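Local coordinates for Non-sulfated chondroitin lyase E66 (Autographa californica nucleopolyhedrovirus, PDB 3VSN), which cleaves non-sulfated chondroitin as a polysaccharide lyase of the viral envelope and is essential for oral infectivity of the virus, at residues H246-A251 with S409-I414; A347-D352 with N356-L361; L361-R366 with A432-M437. All coordinates share one frame; numbering follows the deposited sequence.

Following the chain from its N terminus, the first segment met is 246-251, the loop and short strand carrying the catalytic His246; it waits until 409-414 for its partner, so interaction 1 closes a loop of 157 intervening residues. Interaction 2 lies wholly within that loop and is local, a three-residue connection separating 347-352 from 356-361. Interaction 3 begins where interaction 2 ends, at the shared Leu361, and reaches 432-437, so it crosses interaction 1. Together they tie the active-site loop of His246 to the small sheet of strands 349-351 and 408-410, that sheet to helix 359-364, and the helix to strand 426-434 of a large antiparallel sheet.

Interaction 1 (H246-A251 with S409-I414); sequences HIDVRA and SFRPTI
Chi1 of 63° sets the carboxylate of Asp248 between its own backbone N and carbonyl carbon, facing the 409-414 segment, while Arg411 brings its guanidinium back to meet it through a bend at chi2. The result is a salt bridge with a single nearly straight hydrogen bond: Arg411 NE to Asp248 OD2 is 2.7 Å, with an N-H...O angle of 170°. The acceptor lies near the guanidinium plane, yet NE approaches OD2 on its anti side and the two flat groups are turned 60° apart, so this is no two-pronged pairing; Arg411 NH2 stays 3.5 Å from Asp248 OD2. The other carboxylate oxygen, Asp248 OD1, lies 2.9 Å from Ser409 OG. Two waters extend the polar network, each donating to Ser409 OG: one also donates to His246 O, the other to Asp248 OD2 at 2.6 Å. Beside them, Val249 CG2 packs on Ser409 CB at 3.7 Å. Arg411 NH1 is bonded to Asn344 O, and Asp248 pairs through its backbone with Ala347, which ties both segments to the chain leading into strand 349-351. His246, the catalytic proton acceptor, uses ND1 to bond Glu350 rather than 409-414. Asp248, two residues further on, is thus joined to 409-414 by charge, and the salt bridge would be expected to favour the ionised form of its buried carboxylate.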
ATOM      1  N   HIS A 246      -7.643 -10.771  -6.418  1.00 19.20           N
ATOM      2  CA  HIS A 246      -7.210 -12.110  -6.840  1.00 19.60           C
ATOM      3  C   HIS A 246      -7.579 -13.161  -5.823  1.00 19.17           C
ATOM      4  O   HIS A 246      -6.792 -14.061  -5.514  1.00 19.40           O
ATOM      5  CB  HIS A 246      -5.712 -12.119  -7.148  1.00 20.78           C
ATOM      6  CG  HIS A 246      -5.346 -11.397  -8.424  1.00 22.20           C
ATOM      7  ND1 HIS A 246      -4.161 -11.569  -9.037  1.00 22.83           N
ATOM      8  CD2 HIS A 246      -6.069 -10.499  -9.212  1.00 22.77           C
ATOM      9  CE1 HIS A 246      -4.116 -10.810 -10.148  1.00 23.48           C
ATOM     10  NE2 HIS A 246      -5.284 -10.156 -10.254  1.00 23.54           N
ATOM     11  N   ILE A 247      -8.800 -13.031  -5.304  1.00 18.42           N
ATOM     12  CA  ILE A 247      -9.409 -13.918  -4.300  1.00 18.31           C
ATOM     13  C   ILE A 247      -8.837 -13.754  -2.887  1.00 17.59           C
ATOM     14  O   ILE A 247      -9.602 -13.566  -1.943  1.00 17.61           O
ATOM     15  CB  ILE A 247      -9.455 -15.413  -4.724  1.00 18.95           C
ATOM     16  CG1 ILE A 247     -10.011 -15.562  -6.148  1.00 19.52           C
ATOM     17  CG2 ILE A 247     -10.313 -16.213  -3.749  1.00 19.17           C
ATOM     18  CD1 ILE A 247      -9.662 -16.879  -6.817  1.00 20.04           C
ATOM     19  N   ASP A 248      -7.513 -13.806  -2.742  1.00 16.84           N
ATOM     20  CA  ASP A 248      -6.901 -13.847  -1.406  1.00 16.10           C
ATOM     21  C   ASP A 248      -5.587 -13.066  -1.248  1.00 15.37           C
ATOM     22  O   ASP A 248      -4.815 -13.337  -0.327  1.00 14.85           O
ATOM     23  CB  ASP A 248      -6.709 -15.309  -0.969  1.00 16.41           C
ATOM     24  CG  ASP A 248      -5.751 -16.080  -1.876  1.00 16.70           C
ATOM     25  OD1 ASP A 248      -5.225 -15.509  -2.853  1.00 16.84           O
ATOM     26  OD2 ASP A 248      -5.510 -17.272  -1.600  1.00 17.26           O
ATOM     27  N   VAL A 249      -5.340 -12.103  -2.134  1.00 14.62           N
ATOM     28  CA  VAL A 249      -4.100 -11.316  -2.089  1.00 14.33           C
ATOM     29  C   VAL A 249      -4.373  -9.901  -1.567  1.00 14.21           C
ATOM     30  O   VAL A 249      -5.291  -9.229  -2.042  1.00 14.01           O
ATOM     31  CB  VAL A 249      -3.404 -11.253  -3.479  1.00 14.25           C
ATOM     32  CG1 VAL A 249      -2.037 -10.585  -3.383  1.00 14.15           C
ATOM     33  CG2 VAL A 249      -3.251 -12.649  -4.073  1.00 14.15           C
ATOM     34  N   ARG A 250      -3.589  -9.459  -0.580  1.00 14.10           N
ATOM     35  CA  ARG A 250      -3.582  -8.043  -0.187  1.00 14.31           C
ATOM     36  C   ARG A 250      -2.994  -7.243  -1.353  1.00 14.60           C
ATOM     37  O   ARG A 250      -1.813  -7.390  -1.668  1.00 14.40           O
ATOM     38  CB  ARG A 250      -2.754  -7.815   1.087  1.00 14.09           C
ATOM     39  CG  ARG A 250      -3.242  -8.567   2.322  1.00 13.66           C
ATOM     40  CD  ARG A 250      -2.286  -8.379   3.501  1.00 13.53           C
ATOM     41  NE  ARG A 250      -2.545  -9.352   4.561  1.00 13.40           N
ATOM     42  CZ  ARG A 250      -2.063 -10.595   4.583  1.00 13.37           C
ATOM     43  NH1 ARG A 250      -1.273 -11.029   3.610  1.00 13.49           N
ATOM     44  NH2 ARG A 250      -2.368 -11.409   5.590  1.00 13.45           N
ATOM     45  N   ALA A 251      -3.816  -6.414  -1.997  1.00 15.24           N
ATOM     46  CA  ALA A 251      -3.423  -5.761  -3.253  1.00 15.68           C
ATOM     47  C   ALA A 251      -4.193  -4.467  -3.509  1.00 16.07           C
ATOM     48  O   ALA A 251      -5.385  -4.496  -3.827  1.00 16.76           O
ATOM     49  CB  ALA A 251      -3.615  -6.717  -4.421  1.00 16.45           C
ATOM     50  N   SER A 409      -0.974 -17.448  -6.303  1.00 20.30           N
ATOM     51  CA  SER A 409      -0.837 -17.034  -4.914  1.00 19.48           C
ATOM     52  C   SER A 409      -0.694 -18.246  -3.996  1.00 19.13           C
ATOM     53  O   SER A 409      -1.164 -19.343  -4.320  1.00 19.43           O
ATOM     54  CB  SER A 409      -2.019 -16.158  -4.494  1.00 19.31           C
ATOM     55  OG  SER A 409      -3.222 -16.903  -4.464  1.00 19.74           O
ATOM     56  N   PHE A 410      -0.043 -18.039  -2.853  1.00 18.13           N
ATOM     57  CA  PHE A 410       0.320 -19.129  -1.955  1.00 17.48           C
ATOM     58  C   PHE A 410      -0.148 -18.850  -0.535  1.00 16.90           C
ATOM     59  O   PHE A 410       0.145 -17.787   0.023  1.00 16.36           O
ATOM     60  CB  PHE A 410       1.843 -19.349  -1.983  1.00 17.43           C
ATOM     61  CG  PHE A 410       2.390 -19.597  -3.361  1.00 17.88           C
ATOM     62  CD1 PHE A 410       2.552 -20.894  -3.833  1.00 18.03           C
ATOM     63  CD2 PHE A 410       2.715 -18.533  -4.199  1.00 17.81           C
ATOM     64  CE1 PHE A 410       3.040 -21.128  -5.111  1.00 18.11           C
ATOM     65  CE2 PHE A 410       3.198 -18.760  -5.481  1.00 18.17           C
ATOM     66  CZ  PHE A 410       3.363 -20.058  -5.936  1.00 18.06           C
ATOM     67  N   ARG A 411      -0.886 -19.804   0.033  1.00 16.68           N
ATOM     68  CA  ARG A 411      -1.309 -19.748   1.434  1.00 16.52           C
ATOM     69  C   ARG A 411      -0.196 -20.287   2.323  1.00 16.00           C
ATOM     70  O   ARG A 411       0.507 -21.219   1.930  1.00 15.72           O
ATOM     71  CB  ARG A 411      -2.572 -20.588   1.672  1.00 17.18           C
ATOM     72  CG  ARG A 411      -3.817 -20.132   0.928  1.00 17.75           C
ATOM     73  CD  ARG A 411      -4.367 -18.818   1.458  1.00 18.21           C
ATOM     74  NE  ARG A 411      -5.643 -18.505   0.825  1.00 18.83           N
ATOM     75  CZ  ARG A 411      -6.829 -18.897   1.283  1.00 19.21           C
ATOM     76  NH1 ARG A 411      -6.920 -19.614   2.400  1.00 19.06           N
ATOM     77  NH2 ARG A 411      -7.929 -18.565   0.623  1.00 19.37           N
ATOM     78  N   PRO A 412      -0.037 -19.713   3.531  1.00 15.46           N
ATOM     79  CA  PRO A 412       0.965 -20.223   4.460  1.00 15.23           C
ATOM     80  C   PRO A 412       0.494 -21.525   5.109  1.00 15.30           C
ATOM     81  O   PRO A 412      -0.706 -21.717   5.294  1.00 15.28           O
ATOM     82  CB  PRO A 412       1.056 -19.110   5.505  1.00 15.09           C
ATOM     83  CG  PRO A 412      -0.316 -18.515   5.527  1.00 15.07           C
ATOM     84  CD  PRO A 412      -0.802 -18.585   4.105  1.00 15.26           C
ATOM     85  N   THR A 413       1.433 -22.410   5.438  1.00 15.27           N
ATOM     86  CA  THR A 413       1.112 -23.642   6.168  1.00 15.22           C
ATOM     87  C   THR A 413       0.548 -23.298   7.548  1.00 14.76           C
ATOM     88  O   THR A 413      -0.447 -23.878   7.983  1.00 14.61           O
ATOM     89  CB  THR A 413       2.352 -24.543   6.323  1.00 15.78           C
ATOM     90  OG1 THR A 413       2.895 -24.829   5.031  1.00 16.51           O
ATOM     91  CG2 THR A 413       1.994 -25.860   7.027  1.00 16.07           C
ATOM     92  N   ILE A 414       1.205 -22.358   8.226  1.00 13.98           N
ATOM     93  CA  ILE A 414       0.708 -21.789   9.473  1.00 13.52           C
ATOM     94  C   ILE A 414       0.648 -20.269   9.316  1.00 13.08           C
ATOM     95  O   ILE A 414       1.572 -19.657   8.776  1.00 12.62           O
ATOM     96  CB  ILE A 414       1.613 -22.151  10.676  1.00 13.61           C
ATOM     97  CG1 ILE A 414       1.626 -23.673  10.904  1.00 13.81           C
ATOM     98  CG2 ILE A 414       1.171 -21.412  11.940  1.00 13.50           C
ATOM     99  CD1 ILE A 414       2.636 -24.140  11.934  1.00 13.86           C
TER
HETATM  100  O   HOH W   1      -5.294 -16.192  -5.974  1.00 20.75           O
HETATM  101  O   HOH W   2      -3.883 -18.929  -2.799  1.00 24.47           O

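Interaction 2 (A347-D352 with N356-L361); sequences AYYESD and NIQAPL
Asn356, the first residue of its segment, rests its CB 4.1 Å from Ser351 CB, and a water joins the two segments by donating to Asp352 O and accepting from Asn356 ND2 at 3.0 Å. Asn356 OD1 is hydrogen-bonded to Arg399 NH1, and Ser351 OG to the carbonyl of Ile400. Ile357 N lies 3.3 Å from Tyr349 OH, but at an angle too poor for a hydrogen bond, and donates instead to Gln358 OE1, from above that amide's carbonyl plane. Gln358 supplies the direct hydrogen bond, its N donating to Tyr349 OH over 3.1 Å at 155°, while its CB lies 3.6 Å from Tyr349 CE1. The segment here turns into helix 359-364, packed beside strand 349-351, which pairs antiparallel with strand 408-410. Strand 349-351 carries Glu350, important for catalysis; Glu350 forms a salt bridge with Arg300, the transition-state stabiliser, to which Asp352 also pairs. Ala359, at the start of the helix, sets its methyl over one face of the Tyr349 ring in a CH-pi contact, CB 3.6 Å from the ring centroid and 16° off the normal. Tyr349 CG, anti to its backbone N (chi1 -174°), carries the ring across to 356-361, where its face meets Ala359 and its hydroxyl reaches Gln358 N. The same Ala359 CB also meets the edge of the Tyr348 ring, 4.4 Å from CE2, and the hydroxyl of Tyr348 is hydrogen-bonded to Glu436 OE1.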
ATOM      1  N   ALA A 347      -3.287 -15.211   1.132  1.00 13.43           N
ATOM      2  CA  ALA A 347      -1.988 -15.488   0.532  1.00 13.30           C
ATOM      3  C   ALA A 347      -0.897 -14.704   1.251  1.00 13.07           C
ATOM      4  O   ALA A 347      -1.104 -13.553   1.636  1.00 12.92           O
ATOM      5  CB  ALA A 347      -1.997 -15.134  -0.949  1.00 13.28           C
ATOM      6  N   TYR A 348       0.254 -15.337   1.447  1.00 12.95           N
ATOM      7  CA  TYR A 348       1.425 -14.616   1.936  1.00 13.01           C
ATOM      8  C   TYR A 348       2.244 -14.082   0.766  1.00 13.20           C
ATOM      9  O   TYR A 348       3.115 -13.233   0.946  1.00 12.95           O
ATOM     10  CB  TYR A 348       2.284 -15.489   2.865  1.00 12.98           C
ATOM     11  CG  TYR A 348       3.065 -16.600   2.187  1.00 13.01           C
ATOM     12  CD1 TYR A 348       2.547 -17.893   2.103  1.00 13.01           C
ATOM     13  CD2 TYR A 348       4.335 -16.364   1.650  1.00 12.99           C
ATOM     14  CE1 TYR A 348       3.266 -18.917   1.499  1.00 12.89           C
ATOM     15  CE2 TYR A 348       5.061 -17.379   1.043  1.00 12.94           C
ATOM     16  CZ  TYR A 348       4.520 -18.650   0.969  1.00 13.02           C
ATOM     17  OH  TYR A 348       5.242 -19.653   0.369  1.00 13.14           O
ATOM     18  N   TYR A 349       1.952 -14.578  -0.436  1.00 13.51           N
ATOM     19  CA  TYR A 349       2.711 -14.195  -1.620  1.00 14.18           C
ATOM     20  C   TYR A 349       1.952 -14.481  -2.912  1.00 14.77           C
ATOM     21  O   TYR A 349       1.128 -15.396  -2.968  1.00 14.78           O
ATOM     22  CB  TYR A 349       4.074 -14.904  -1.635  1.00 13.84           C
ATOM     23  CG  TYR A 349       4.986 -14.464  -2.761  1.00 13.94           C
ATOM     24  CD1 TYR A 349       5.305 -13.119  -2.939  1.00 13.87           C
ATOM     25  CD2 TYR A 349       5.535 -15.394  -3.644  1.00 13.92           C
ATOM     26  CE1 TYR A 349       6.137 -12.712  -3.970  1.00 13.98           C
ATOM     27  CE2 TYR A 349       6.379 -14.994  -4.672  1.00 13.89           C
ATOM     28  CZ  TYR A 349       6.676 -13.656  -4.828  1.00 13.93           C
ATOM     29  OH  TYR A 349       7.504 -13.250  -5.848  1.00 14.31           O
ATOM     30  N   GLU A 350       2.232 -13.678  -3.936  1.00 15.77           N
ATOM     31  CA  GLU A 350       1.744 -13.925  -5.286  1.00 16.72           C
ATOM     32  C   GLU A 350       2.890 -13.682  -6.262  1.00 17.13           C
ATOM     33  O   GLU A 350       3.545 -12.643  -6.207  1.00 17.01           O
ATOM     34  CB  GLU A 350       0.557 -13.014  -5.619  1.00 17.34           C
ATOM     35  CG  GLU A 350      -0.184 -13.407  -6.892  1.00 18.40           C
ATOM     36  CD  GLU A 350      -1.163 -12.346  -7.362  1.00 19.48           C
ATOM     37  OE1 GLU A 350      -0.804 -11.152  -7.353  1.00 20.32           O
ATOM     38  OE2 GLU A 350      -2.291 -12.706  -7.753  1.00 20.29           O
ATOM     39  N   SER A 351       3.131 -14.654  -7.137  1.00 17.75           N
ATOM     40  CA  SER A 351       4.167 -14.544  -8.161  1.00 18.67           C
ATOM     41  C   SER A 351       3.573 -14.547  -9.569  1.00 19.21           C
ATOM     42  O   SER A 351       2.393 -14.846  -9.757  1.00 18.95           O
ATOM     43  CB  SER A 351       5.179 -15.683  -8.019  1.00 18.61           C
ATOM     44  OG  SER A 351       4.542 -16.948  -8.109  1.00 19.12           O
ATOM     45  N   ASP A 352       4.403 -14.203 -10.551  1.00 20.23           N
ATOM     46  CA  ASP A 352       4.025 -14.261 -11.963  1.00 21.13           C
ATOM     47  C   ASP A 352       5.238 -14.735 -12.784  1.00 21.79           C
ATOM     48  O   ASP A 352       6.300 -14.972 -12.208  1.00 21.56           O
ATOM     49  CB  ASP A 352       3.462 -12.905 -12.435  1.00 21.45           C
ATOM     50  CG  ASP A 352       4.465 -11.762 -12.317  1.00 21.80           C
ATOM     51  OD1 ASP A 352       5.572 -11.866 -12.886  1.00 22.06           O
ATOM     52  OD2 ASP A 352       4.132 -10.740 -11.676  1.00 21.78           O
ATOM     53  N   ASN A 356       9.218 -13.431  -9.079  1.00 18.89           N
ATOM     54  CA  ASN A 356       9.102 -14.587  -8.187  1.00 18.53           C
ATOM     55  C   ASN A 356      10.068 -14.597  -6.999  1.00 17.78           C
ATOM     56  O   ASN A 356      10.202 -15.617  -6.318  1.00 17.72           O
ATOM     57  CB  ASN A 356       9.170 -15.910  -8.974  1.00 19.23           C
ATOM     58  CG  ASN A 356      10.459 -16.067  -9.760  1.00 19.84           C
ATOM     59  OD1 ASN A 356      11.525 -15.612  -9.339  1.00 20.37           O
ATOM     60  ND2 ASN A 356      10.367 -16.729 -10.908  1.00 20.13           N
ATOM     61  N   ILE A 357      10.718 -13.462  -6.746  1.00 16.79           N
ATOM     62  CA  ILE A 357      11.694 -13.360  -5.650  1.00 16.40           C
ATOM     63  C   ILE A 357      11.244 -12.443  -4.501  1.00 15.64           C
ATOM     64  O   ILE A 357      12.020 -12.162  -3.587  1.00 15.54           O
ATOM     65  CB  ILE A 357      13.100 -12.928  -6.152  1.00 16.52           C
ATOM     66  CG1 ILE A 357      13.066 -11.539  -6.809  1.00 16.59           C
ATOM     67  CG2 ILE A 357      13.679 -13.971  -7.101  1.00 17.05           C
ATOM     68  CD1 ILE A 357      14.442 -10.957  -7.074  1.00 16.66           C
ATOM     69  N   GLN A 358       9.989 -12.005  -4.537  1.00 15.08           N
ATOM     70  CA  GLN A 358       9.512 -10.963  -3.625  1.00 14.75           C
ATOM     71  C   GLN A 358       8.878 -11.464  -2.313  1.00 14.32           C
ATOM     72  O   GLN A 358       8.469 -10.652  -1.478  1.00 14.02           O
ATOM     73  CB  GLN A 358       8.556 -10.009  -4.364  1.00 14.97           C
ATOM     74  CG  GLN A 358       9.238  -9.067  -5.354  1.00 15.26           C
ATOM     75  CD  GLN A 358       9.602  -9.719  -6.687  1.00 15.65           C
ATOM     76  OE1 GLN A 358       9.272 -10.879  -6.950  1.00 15.59           O
ATOM     77  NE2 GLN A 358      10.282  -8.961  -7.543  1.00 15.89           N
ATOM     78  N   ALA A 359       8.802 -12.783  -2.129  1.00 13.77           N
ATOM     79  CA  ALA A 359       8.153 -13.347  -0.934  1.00 13.59           C
ATOM     80  C   ALA A 359       8.806 -12.958   0.399  1.00 13.40           C
ATOM     81  O   ALA A 359       8.089 -12.637   1.349  1.00 13.25           O
ATOM     82  CB  ALA A 359       8.001 -14.858  -1.039  1.00 13.69           C
ATOM     83  N   PRO A 360      10.155 -12.993   0.485  1.00 13.10           N
ATOM     84  CA  PRO A 360      10.762 -12.548   1.743  1.00 13.14           C
ATOM     85  C   PRO A 360      10.393 -11.113   2.139  1.00 12.94           C
ATOM     86  O   PRO A 360      10.102 -10.864   3.313  1.00 12.82           O
ATOM     87  CB  PRO A 360      12.263 -12.687   1.473  1.00 13.06           C
ATOM     88  CG  PRO A 360      12.332 -13.831   0.511  1.00 13.39           C
ATOM     89  CD  PRO A 360      11.164 -13.591  -0.411  1.00 13.27           C
ATOM     90  N   LEU A 361      10.376 -10.200   1.171  1.00 12.89           N
ATOM     91  CA  LEU A 361       9.987  -8.807   1.416  1.00 13.13           C
ATOM     92  C   LEU A 361       8.535  -8.686   1.895  1.00 13.20           C
ATOM     93  O   LEU A 361       8.240  -7.902   2.799  1.00 13.19           O
ATOM     94  CB  LEU A 361      10.216  -7.950   0.160  1.00 13.04           C
ATOM     95  CG  LEU A 361       9.947  -6.440   0.233  1.00 13.18           C
ATOM     96  CD1 LEU A 361      10.879  -5.747   1.220  1.00 13.00           C
ATOM     97  CD2 LEU A 361      10.068  -5.814  -1.147  1.00 13.12           C
TER
HETATM   98  O   HOH W   3       7.586 -17.351 -11.875  1.00 20.47           O

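Interaction 3 (L361-R366 with A432-M437); sequences LWTMAR and AKFAEM
Aliphatic-to-aromatic contact comes first: Thr363 and Phe434 approach from opposite directions, and the methyl CG2 of Thr363 lies 3.8 Å from Phe434 CE1, meeting the ring obliquely. Thr363 CB is almost as near, 3.9 Å from Phe434 CZ, so the ring's outer end sits against the branched side chain. With chi1 at 58°, the threonine turns CG2 to Phe434 and OG1 to Met437, from where OG1 also bonds the carbonyl of Ala359 one helical turn back. Contacts of the methionine methyls form the second group. Thr363 and Met437 reach toward each other tip to tip, with OG1 of Thr363 3.6 Å from Met437 CE. A bend at chi3 (-69°) brings that methyl back over one face of Phe434, CE standing 3.5 Å above the ring plane and offset toward its rim. Met364 CE adds a looser apolar touch, 4.4 Å from Met437 CE. No hydrogen bond passes between the segments; Met437 N bonds Phe434 O at 3.2 Å, closing a tight turn across Ala435 and Glu436. Buried side chains thus join the short helix 359-364 to the large antiparallel sheet of this lyase's beta-sandwich region: the helix lies against 432-437, Tyr348 meets Phe434 edge-to-face, and Met364 continues the packing onto Leu440 and Phe442 of the adjacent strand 440-449.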
ATOM      1  N   LEU A 361      10.376 -10.200   1.171  1.00 12.89           N
ATOM      2  CA  LEU A 361       9.987  -8.807   1.416  1.00 13.13           C
ATOM      3  C   LEU A 361       8.535  -8.686   1.895  1.00 13.20           C
ATOM      4  O   LEU A 361       8.240  -7.902   2.799  1.00 13.19           O
ATOM      5  CB  LEU A 361      10.216  -7.950   0.160  1.00 13.04           C
ATOM      6  CG  LEU A 361       9.947  -6.440   0.233  1.00 13.18           C
ATOM      7  CD1 LEU A 361      10.879  -5.747   1.220  1.00 13.00           C
ATOM      8  CD2 LEU A 361      10.068  -5.814  -1.147  1.00 13.12           C
ATOM      9  N   TRP A 362       7.643  -9.477   1.305  1.00 13.28           N
ATOM     10  CA  TRP A 362       6.222  -9.462   1.678  1.00 13.58           C
ATOM     11  C   TRP A 362       5.932 -10.056   3.029  1.00 13.34           C
ATOM     12  O   TRP A 362       4.911  -9.739   3.646  1.00 13.53           O
ATOM     13  CB  TRP A 362       5.397 -10.206   0.637  1.00 13.79           C
ATOM     14  CG  TRP A 362       5.164  -9.459  -0.657  1.00 14.08           C
ATOM     15  CD1 TRP A 362       5.931  -8.436  -1.215  1.00 14.29           C
ATOM     16  CD2 TRP A 362       4.080  -9.690  -1.617  1.00 14.27           C
ATOM     17  NE1 TRP A 362       5.396  -8.022  -2.415  1.00 14.34           N
ATOM     18  CE2 TRP A 362       4.289  -8.736  -2.714  1.00 14.43           C
ATOM     19  CE3 TRP A 362       2.990 -10.553  -1.670  1.00 14.41           C
ATOM     20  CZ2 TRP A 362       3.434  -8.675  -3.807  1.00 14.57           C
ATOM     21  CZ3 TRP A 362       2.137 -10.486  -2.780  1.00 14.65           C
ATOM     22  CH2 TRP A 362       2.357  -9.570  -3.823  1.00 14.57           C
ATOM     23  N   THR A 363       6.809 -10.937   3.497  1.00 13.00           N
ATOM     24  CA  THR A 363       6.549 -11.698   4.716  1.00 12.48           C
ATOM     25  C   THR A 363       7.405 -11.284   5.907  1.00 12.31           C
ATOM     26  O   THR A 363       7.050 -11.564   7.053  1.00 12.17           O
ATOM     27  CB  THR A 363       6.748 -13.210   4.488  1.00 12.63           C
ATOM     28  OG1 THR A 363       8.082 -13.461   4.025  1.00 12.23           O
ATOM     29  CG2 THR A 363       5.741 -13.735   3.469  1.00 12.75           C
ATOM     30  N   MET A 364       8.528 -10.623   5.647  1.00 11.87           N
ATOM     31  CA  MET A 364       9.506 -10.384   6.706  1.00 11.84           C
ATOM     32  C   MET A 364      10.032  -8.953   6.818  1.00 11.82           C
ATOM     33  O   MET A 364      10.930  -8.694   7.620  1.00 11.49           O
ATOM     34  CB  MET A 364      10.667 -11.379   6.581  1.00 11.84           C
ATOM     35  CG  MET A 364      10.291 -12.806   6.941  1.00 11.93           C
ATOM     36  SD  MET A 364      11.654 -13.965   6.726  1.00 12.27           S
ATOM     37  CE  MET A 364      11.585 -14.255   4.960  1.00 12.16           C
ATOM     38  N   ALA A 365       9.484  -8.024   6.031  1.00 11.91           N
ATOM     39  CA  ALA A 365       9.867  -6.614   6.171  1.00 11.95           C
ATOM     40  C   ALA A 365       9.486  -6.119   7.564  1.00 11.96           C
ATOM     41  O   ALA A 365       8.318  -6.173   7.952  1.00 11.94           O
ATOM     42  CB  ALA A 365       9.213  -5.750   5.101  1.00 12.00           C
ATOM     43  N   ARG A 366      10.489  -5.670   8.314  1.00 11.86           N
ATOM     44  CA  ARG A 366      10.305  -5.105   9.648  1.00 11.93           C
ATOM     45  C   ARG A 366      11.129  -3.830   9.709  1.00 11.98           C
ATOM     46  O   ARG A 366      12.262  -3.825  10.197  1.00 12.19           O
ATOM     47  CB  ARG A 366      10.754  -6.096  10.734  1.00 11.89           C
ATOM     48  CG  ARG A 366      10.092  -7.467  10.672  1.00 11.85           C
ATOM     49  CD  ARG A 366       8.619  -7.400  11.041  1.00 12.13           C
ATOM     50  NE  ARG A 366       8.037  -8.733  11.195  1.00 12.32           N
ATOM     51  CZ  ARG A 366       7.437  -9.410  10.219  1.00 12.37           C
ATOM     52  NH1 ARG A 366       7.334  -8.892   8.998  1.00 12.27           N
ATOM     53  NH2 ARG A 366       6.942 -10.615  10.464  1.00 12.44           N
ATOM     54  N   ALA A 432       4.212 -18.041  11.838  1.00 11.90           N
ATOM     55  CA  ALA A 432       4.083 -18.366  10.425  1.00 12.12           C
ATOM     56  C   ALA A 432       4.970 -19.536  10.026  1.00 12.27           C
ATOM     57  O   ALA A 432       6.031 -19.756  10.619  1.00 11.91           O
ATOM     58  CB  ALA A 432       4.397 -17.145   9.579  1.00 12.21           C
ATOM     59  N   LYS A 433       4.507 -20.292   9.035  1.00 12.59           N
ATOM     60  CA  LYS A 433       5.315 -21.322   8.392  1.00 13.15           C
ATOM     61  C   LYS A 433       5.002 -21.331   6.897  1.00 13.32           C
ATOM     62  O   LYS A 433       3.833 -21.308   6.498  1.00 13.24           O
ATOM     63  CB  LYS A 433       5.076 -22.700   9.022  1.00 13.37           C
ATOM     64  CG  LYS A 433       6.022 -23.784   8.514  1.00 13.91           C
ATOM     65  CD  LYS A 433       5.792 -25.114   9.214  1.00 14.50           C
ATOM     66  CE  LYS A 433       6.851 -26.136   8.822  1.00 14.82           C
ATOM     67  NZ  LYS A 433       6.635 -27.435   9.523  1.00 15.56           N
ATOM     68  N   PHE A 434       6.054 -21.355   6.084  1.00 13.52           N
ATOM     69  CA  PHE A 434       5.928 -21.234   4.637  1.00 13.81           C
ATOM     70  C   PHE A 434       6.560 -22.437   3.935  1.00 14.10           C
ATOM     71  O   PHE A 434       7.790 -22.541   3.857  1.00 14.07           O
ATOM     72  CB  PHE A 434       6.594 -19.941   4.149  1.00 13.82           C
ATOM     73  CG  PHE A 434       6.250 -18.718   4.968  1.00 13.86           C
ATOM     74  CD1 PHE A 434       5.097 -17.987   4.701  1.00 13.73           C
ATOM     75  CD2 PHE A 434       7.099 -18.279   5.985  1.00 13.79           C
ATOM     76  CE1 PHE A 434       4.789 -16.849   5.437  1.00 13.71           C
ATOM     77  CE2 PHE A 434       6.795 -17.145   6.725  1.00 13.75           C
ATOM     78  CZ  PHE A 434       5.639 -16.428   6.449  1.00 13.60           C
ATOM     79  N   ALA A 435       5.719 -23.337   3.427  1.00 14.44           N
ATOM     80  CA  ALA A 435       6.183 -24.541   2.730  1.00 14.86           C
ATOM     81  C   ALA A 435       7.120 -24.223   1.560  1.00 15.32           C
ATOM     82  O   ALA A 435       8.134 -24.896   1.375  1.00 15.39           O
ATOM     83  CB  ALA A 435       5.002 -25.383   2.257  1.00 14.77           C
ATOM     84  N   GLU A 436       6.790 -23.180   0.800  1.00 15.58           N
ATOM     85  CA  GLU A 436       7.529 -22.835  -0.421  1.00 15.85           C
ATOM     86  C   GLU A 436       8.850 -22.103  -0.166  1.00 15.86           C
ATOM     87  O   GLU A 436       9.642 -21.907  -1.089  1.00 15.83           O
ATOM     88  CB  GLU A 436       6.644 -22.022  -1.376  1.00 16.48           C
ATOM     89  CG  GLU A 436       5.398 -22.747  -1.876  1.00 16.88           C
ATOM     90  CD  GLU A 436       4.240 -22.735  -0.885  1.00 17.41           C
ATOM     91  OE1 GLU A 436       4.308 -22.028   0.144  1.00 17.30           O
ATOM     92  OE2 GLU A 436       3.246 -23.442  -1.139  1.00 18.20           O
ATOM     93  N   MET A 437       9.085 -21.691   1.077  1.00 15.67           N
ATOM     94  CA  MET A 437      10.369 -21.097   1.449  1.00 15.65           C
ATOM     95  C   MET A 437      11.163 -22.052   2.335  1.00 15.49           C
ATOM     96  O   MET A 437      11.685 -21.658   3.384  1.00 15.01           O
ATOM     97  CB  MET A 437      10.183 -19.726   2.115  1.00 15.88           C
ATOM     98  CG  MET A 437       9.699 -18.649   1.150  1.00 16.36           C
ATOM     99  SD  MET A 437       9.845 -16.949   1.748  1.00 17.08           S
ATOM    100  CE  MET A 437       8.605 -16.930   3.038  1.00 16.35           C
TER